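Mannitol dehydrogenase (Pseudomonas fluorescens, PDB 1LJ8) probably catalyses the NAD-dependent interconversion of mannitol and fructose, as a long-chain dehydrogenase of the mannitol dehydrogenase family. Local coordinates at residues D75-G89 with E247-P260. Numbering follows the deposited sequence.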
loop_
_atom_site.group_PDB
_atom_site.type_symbol
_atom_site.label_atom_id
_atom_site.label_comp_id
_atom_site.label_asym_id
_atom_site.label_seq_id
_atom_site.Cartn_x
_atom_site.Cartn_y
_atom_site.Cartn_z
ATOM N N ASP A 75 10.626 3.707 18.445
ATOM C CA ASP A 75 10.637 2.261 18.682
ATOM C C ASP A 75 11.844 1.642 18.008
ATOM O O ASP A 75 12.523 0.784 18.610
ATOM C CB ASP A 75 9.357 1.579 18.160
ATOM C CG ASP A 75 8.122 1.823 19.070
ATOM O OD1 ASP A 75 8.269 2.282 20.218
ATOM O OD2 ASP A 75 7.003 1.527 18.612
ATOM N N LEU A 76 12.116 2.045 16.757
ATOM C CA LEU A 76 13.263 1.483 16.072
ATOM C C LEU A 76 14.580 1.984 16.708
ATOM O O LEU A 76 15.509 1.202 16.898
ATOM C CB LEU A 76 13.261 1.835 14.570
ATOM C CG LEU A 76 12.175 1.183 13.725
ATOM C CD1 LEU A 76 12.276 1.717 12.298
ATOM C CD2 LEU A 76 12.327 -0.344 13.764
ATOM N N ALA A 77 14.665 3.282 17.022
ATOM C CA ALA A 77 15.906 3.817 17.607
ATOM C C ALA A 77 16.230 3.110 18.912
ATOM O O ALA A 77 17.403 2.909 19.228
ATOM C CB ALA A 77 15.795 5.310 17.840
ATOM N N GLY A 78 15.201 2.719 19.665
ATOM C CA GLY A 78 15.459 2.020 20.921
ATOM C C GLY A 78 15.985 0.604 20.707
ATOM O O GLY A 78 16.378 -0.091 21.655
ATOM N N GLN A 79 16.017 0.169 19.449
ATOM C CA GLN A 79 16.514 -1.164 19.088
ATOM C C GLN A 79 17.732 -1.049 18.130
ATOM O O GLN A 79 18.123 -2.031 17.484
ATOM C CB GLN A 79 15.385 -2.004 18.430
ATOM C CG GLN A 79 14.305 -2.227 19.457
ATOM C CD GLN A 79 13.087 -3.035 19.014
ATOM O OE1 GLN A 79 12.249 -3.333 19.851
ATOM N NE2 GLN A 79 12.978 -3.378 17.712
ATOM N N ASP A 80 18.334 0.141 18.071
ATOM C CA ASP A 80 19.505 0.391 17.218
ATOM C C ASP A 80 19.105 0.160 15.749
ATOM O O ASP A 80 19.915 -0.220 14.905
ATOM C CB ASP A 80 20.659 -0.546 17.620
ATOM C CG ASP A 80 21.106 -0.346 19.059
ATOM O OD1 ASP A 80 21.380 0.831 19.428
ATOM O OD2 ASP A 80 21.164 -1.360 19.814
ATOM N N TYR A 81 17.839 0.424 15.477
ATOM C CA TYR A 81 17.225 0.291 14.155
ATOM C C TYR A 81 17.056 -1.142 13.658
ATOM O O TYR A 81 16.643 -1.378 12.516
ATOM C CB TYR A 81 17.912 1.198 13.120
ATOM C CG TYR A 81 17.490 2.639 13.345
ATOM C CD1 TYR A 81 18.254 3.494 14.136
ATOM C CD2 TYR A 81 16.246 3.106 12.882
ATOM C CE1 TYR A 81 17.762 4.787 14.488
ATOM C CE2 TYR A 81 15.774 4.383 13.220
ATOM C CZ TYR A 81 16.537 5.209 14.034
ATOM O OH TYR A 81 16.021 6.446 14.433
ATOM N N LEU A 82 17.259 -2.100 14.560
ATOM C CA LEU A 82 17.000 -3.511 14.223
ATOM C C LEU A 82 15.483 -3.806 14.475
ATOM O O LEU A 82 14.862 -3.173 15.317
ATOM C CB LEU A 82 17.820 -4.447 15.144
ATOM C CG LEU A 82 19.349 -4.339 15.054
ATOM C CD1 LEU A 82 20.015 -5.205 16.144
ATOM C CD2 LEU A 82 19.812 -4.762 13.679
ATOM N N PHE A 83 14.887 -4.752 13.737
ATOM C CA PHE A 83 13.499 -5.128 13.988
ATOM C C PHE A 83 13.368 -6.563 13.522
ATOM O O PHE A 83 14.169 -7.014 12.689
ATOM C CB PHE A 83 12.486 -4.208 13.272
ATOM C CG PHE A 83 12.604 -4.187 11.771
ATOM C CD1 PHE A 83 11.856 -5.096 10.995
ATOM C CD2 PHE A 83 13.472 -3.304 11.143
ATOM C CE1 PHE A 83 11.987 -5.119 9.592
ATOM C CE2 PHE A 83 13.622 -3.305 9.737
ATOM C CZ PHE A 83 12.875 -4.225 8.946
ATOM N N THR A 84 12.362 -7.251 14.048
ATOM C CA THR A 84 12.146 -8.650 13.706
ATOM C C THR A 84 11.120 -8.769 12.577
ATOM O O THR A 84 10.039 -8.143 12.622
ATOM C CB THR A 84 11.558 -9.442 14.921
ATOM O OG1 THR A 84 12.323 -9.150 16.119
ATOM C CG2 THR A 84 11.610 -10.940 14.670
ATOM N N LEU A 85 11.455 -9.599 11.601
ATOM C CA LEU A 85 10.535 -9.941 10.524
ATOM C C LEU A 85 9.985 -11.304 10.986
ATOM O O LEU A 85 10.742 -12.272 11.135
ATOM C CB LEU A 85 11.265 -10.057 9.210
ATOM C CG LEU A 85 10.251 -10.357 8.079
ATOM C CD1 LEU A 85 10.529 -9.504 6.867
ATOM C CD2 LEU A 85 10.354 -11.807 7.748
ATOM N N TYR A 86 8.682 -11.380 11.215
ATOM C CA TYR A 86 8.055 -12.593 11.758
ATOM C C TYR A 86 7.062 -13.101 10.721
ATOM O O TYR A 86 5.946 -12.568 10.607
ATOM C CB TYR A 86 7.363 -12.189 13.060
ATOM C CG TYR A 86 6.707 -13.287 13.895
ATOM C CD1 TYR A 86 7.058 -14.621 13.734
ATOM C CD2 TYR A 86 5.775 -12.959 14.881
ATOM C CE1 TYR A 86 6.473 -15.650 14.576
ATOM C CE2 TYR A 86 5.204 -13.957 15.715
ATOM C CZ TYR A 86 5.572 -15.286 15.545
ATOM O OH TYR A 86 5.048 -16.255 16.388
ATOM N N GLU A 87 7.467 -14.138 9.985
ATOM C CA GLU A 87 6.611 -14.715 8.941
ATOM C C GLU A 87 5.575 -15.632 9.566
ATOM O O GLU A 87 5.894 -16.414 10.443
ATOM C CB GLU A 87 7.458 -15.506 7.913
ATOM C CG GLU A 87 8.441 -14.633 7.087
ATOM C CD GLU A 87 9.284 -15.450 6.125
ATOM O OE1 GLU A 87 9.358 -16.691 6.334
ATOM O OE2 GLU A 87 9.889 -14.849 5.187
ATOM N N LEU A 88 4.318 -15.506 9.145
ATOM C CA LEU A 88 3.245 -16.335 9.700
ATOM C C LEU A 88 2.490 -17.011 8.556
ATOM O O LEU A 88 2.051 -16.346 7.635
ATOM C CB LEU A 88 2.297 -15.462 10.513
ATOM C CG LEU A 88 2.900 -14.726 11.721
ATOM C CD1 LEU A 88 1.957 -13.578 12.162
ATOM C CD2 LEU A 88 3.124 -15.725 12.834
ATOM N N GLY A 89 2.380 -18.338 8.604
ATOM C CA GLY A 89 1.676 -19.067 7.548
ATOM C C GLY A 89 1.231 -20.455 8.046
ATOM O O GLY A 89 1.729 -20.916 9.071
ATOM N N GLU A 247 6.361 -17.139 21.481
ATOM C CA GLU A 247 6.986 -18.215 20.698
ATOM C C GLU A 247 8.473 -18.195 20.486
ATOM O O GLU A 247 9.068 -19.253 20.306
ATOM C CB GLU A 247 6.394 -18.270 19.303
ATOM C CG GLU A 247 4.955 -18.055 19.234
ATOM C CD GLU A 247 4.272 -19.293 18.800
ATOM O OE1 GLU A 247 3.795 -20.057 19.684
ATOM O OE2 GLU A 247 4.246 -19.512 17.567
ATOM N N HIS A 248 9.095 -17.019 20.474
ATOM C CA HIS A 248 10.521 -16.962 20.175
ATOM C C HIS A 248 11.357 -16.141 21.132
ATOM O O HIS A 248 12.522 -15.903 20.867
ATOM C CB HIS A 248 10.730 -16.475 18.722
ATOM C CG HIS A 248 10.056 -17.347 17.710
ATOM N ND1 HIS A 248 10.523 -18.608 17.385
ATOM C CD2 HIS A 248 8.897 -17.185 17.026
ATOM C CE1 HIS A 248 9.677 -19.185 16.549
ATOM N NE2 HIS A 248 8.678 -18.346 16.320
ATOM N N GLY A 249 10.744 -15.709 22.240
ATOM C CA GLY A 249 11.470 -15.004 23.295
ATOM C C GLY A 249 11.940 -13.585 23.063
ATOM O O GLY A 249 12.581 -12.994 23.937
ATOM N N ILE A 250 11.608 -13.027 21.893
ATOM C CA ILE A 250 12.054 -11.670 21.580
ATOM C C ILE A 250 11.054 -10.622 22.061
ATOM O O ILE A 250 9.821 -10.746 21.796
ATOM C CB ILE A 250 12.187 -11.446 20.031
ATOM C CG1 ILE A 250 13.114 -12.510 19.399
ATOM C CG2 ILE A 250 12.720 -9.989 19.780
ATOM C CD1 ILE A 250 13.152 -12.458 17.824
ATOM N N ASP A 251 11.572 -9.590 22.719
ATOM C CA ASP A 251 10.715 -8.495 23.150
ATOM C C ASP A 251 11.055 -7.425 22.125
ATOM O O ASP A 251 12.096 -6.785 22.204
ATOM C CB ASP A 251 11.070 -8.035 24.571
ATOM C CG ASP A 251 10.810 -9.116 25.616
ATOM O OD1 ASP A 251 9.665 -9.618 25.650
ATOM O OD2 ASP A 251 11.749 -9.464 26.407
ATOM N N ASP A 252 10.196 -7.281 21.117
ATOM C CA ASP A 252 10.421 -6.315 20.045
ATOM C C ASP A 252 9.297 -5.267 20.173
ATOM O O ASP A 252 8.120 -5.616 20.177
ATOM C CB ASP A 252 10.353 -7.060 18.694
ATOM C CG ASP A 252 10.756 -6.189 17.511
ATOM O OD1 ASP A 252 10.608 -4.950 17.590
ATOM O OD2 ASP A 252 11.215 -6.756 16.502
ATOM N N ALA A 253 9.648 -3.974 20.272
ATOM C CA ALA A 253 8.622 -2.961 20.441
ATOM C C ALA A 253 7.789 -2.856 19.156
ATOM O O ALA A 253 6.651 -2.393 19.208
ATOM C CB ALA A 253 9.252 -1.575 20.736
ATOM N N TRP A 254 8.368 -3.241 18.025
ATOM C CA TRP A 254 7.614 -3.085 16.751
ATOM C C TRP A 254 8.121 -4.020 15.674
ATOM O O TRP A 254 8.800 -3.628 14.716
ATOM C CB TRP A 254 7.710 -1.611 16.268
ATOM C CG TRP A 254 6.787 -1.221 15.103
ATOM C CD1 TRP A 254 5.486 -1.595 14.919
ATOM C CD2 TRP A 254 7.146 -0.421 13.977
ATOM N NE1 TRP A 254 5.016 -1.075 13.719
ATOM C CE2 TRP A 254 6.023 -0.354 13.131
ATOM C CE3 TRP A 254 8.327 0.237 13.595
ATOM C CZ2 TRP A 254 6.042 0.353 11.909
ATOM C CZ3 TRP A 254 8.355 0.924 12.388
ATOM C CH2 TRP A 254 7.218 0.975 11.560
ATOM N N PRO A 255 7.815 -5.299 15.835
ATOM C CA PRO A 255 8.263 -6.231 14.801
ATOM C C PRO A 255 7.347 -6.043 13.574
ATOM O O PRO A 255 6.343 -5.327 13.660
ATOM C CB PRO A 255 8.043 -7.598 15.444
ATOM C CG PRO A 255 6.812 -7.383 16.343
ATOM C CD PRO A 255 7.072 -5.960 16.925
ATOM N N VAL A 256 7.704 -6.632 12.439
ATOM C CA VAL A 256 6.809 -6.574 11.265
ATOM C C VAL A 256 6.354 -8.026 11.038
ATOM O O VAL A 256 7.166 -8.953 11.132
ATOM C CB VAL A 256 7.480 -6.013 9.989
ATOM C CG1 VAL A 256 8.651 -6.921 9.483
ATOM C CG2 VAL A 256 6.387 -5.881 8.856
ATOM N N VAL A 257 5.050 -8.223 10.837
ATOM C CA VAL A 257 4.543 -9.577 10.586
ATOM C C VAL A 257 4.110 -9.624 9.117
ATOM O O VAL A 257 3.639 -8.608 8.568
ATOM C CB VAL A 257 3.318 -9.933 11.503
ATOM C CG1 VAL A 257 3.807 -10.112 12.959
ATOM C CG2 VAL A 257 2.251 -8.869 11.433
ATOM N N CYS A 258 4.242 -10.792 8.484
ATOM C CA CYS A 258 3.907 -10.874 7.050
ATOM C C CYS A 258 3.793 -12.332 6.658
ATOM O O CYS A 258 4.231 -13.220 7.402
ATOM C CB CYS A 258 5.037 -10.227 6.211
ATOM S SG CYS A 258 6.729 -10.893 6.530
ATOM N N GLU A 259 3.151 -12.583 5.514
ATOM C CA GLU A 259 3.016 -13.945 5.015
ATOM C C GLU A 259 4.340 -14.417 4.429
ATOM O O GLU A 259 5.210 -13.632 4.135
ATOM C CB GLU A 259 1.957 -14.004 3.905
ATOM C CG GLU A 259 2.328 -13.121 2.746
ATOM C CD GLU A 259 1.407 -13.235 1.528
ATOM O OE1 GLU A 259 1.397 -12.263 0.754
ATOM O OE2 GLU A 259 0.731 -14.279 1.307
ATOM N N PRO A 260 4.487 -15.729 4.236
ATOM C CA PRO A 260 5.719 -16.296 3.663
ATOM C C PRO A 260 5.914 -15.854 2.216
ATOM O O PRO A 260 7.036 -15.579 1.785
ATOM C CB PRO A 260 5.496 -17.833 3.733
ATOM C CG PRO A 260 4.404 -18.016 4.727
ATOM C CD PRO A 260 3.567 -16.761 4.734
HETATM O O HOH W 1 5.643 -19.064 15.313
HETATM O O HOH W 2 9.348 -16.578 2.570
#
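Strands 83-87 and 256-258 run parallel, their axes 4.8 Å apart at closest and 21° from aligned, joined by backbone bonds such as Val256 N to Thr84 O (2.8 Å), Tyr86 N to Val256 O and Leu88 N to Cys258 O. Just before this pairing, Asp252 illustrates how one buried carboxylate can gather backbone and side-chain donors from two segments: with CG anti to its own backbone N (chi1 -172°), it reaches across to Thr84 and Gln79. Thr84 gives OD2 both its N and, on the anti lone pair, its OG1 (2.7 Å). OD1 takes Gln79 NE2 (2.8 Å) and Trp254 N, the latter closing an Asx turn, from opposite faces of the carboxylate. The Gln79 OE1 receives Ala253 N (2.7 Å) almost straight. With an alanine here, Thr84 N and OG1 would probably lose their shared acceptor, and Gln79 NE2 one of its two. On one sheet face, Leu85 CG rests on Val256 CG1 and on Cys258 SG (3.9 Å). On the other, the Tyr86 ring passes Val257 CG1 to meet His248 obliquely; a water bridges Tyr86 OH, Glu247 OE2 and His248 NE2. Strand 256-258 is an outermost strand of the Rossmann domain's mixed sheet, Val256 packing beside the NAD-binding residues Gly36 and Thr233.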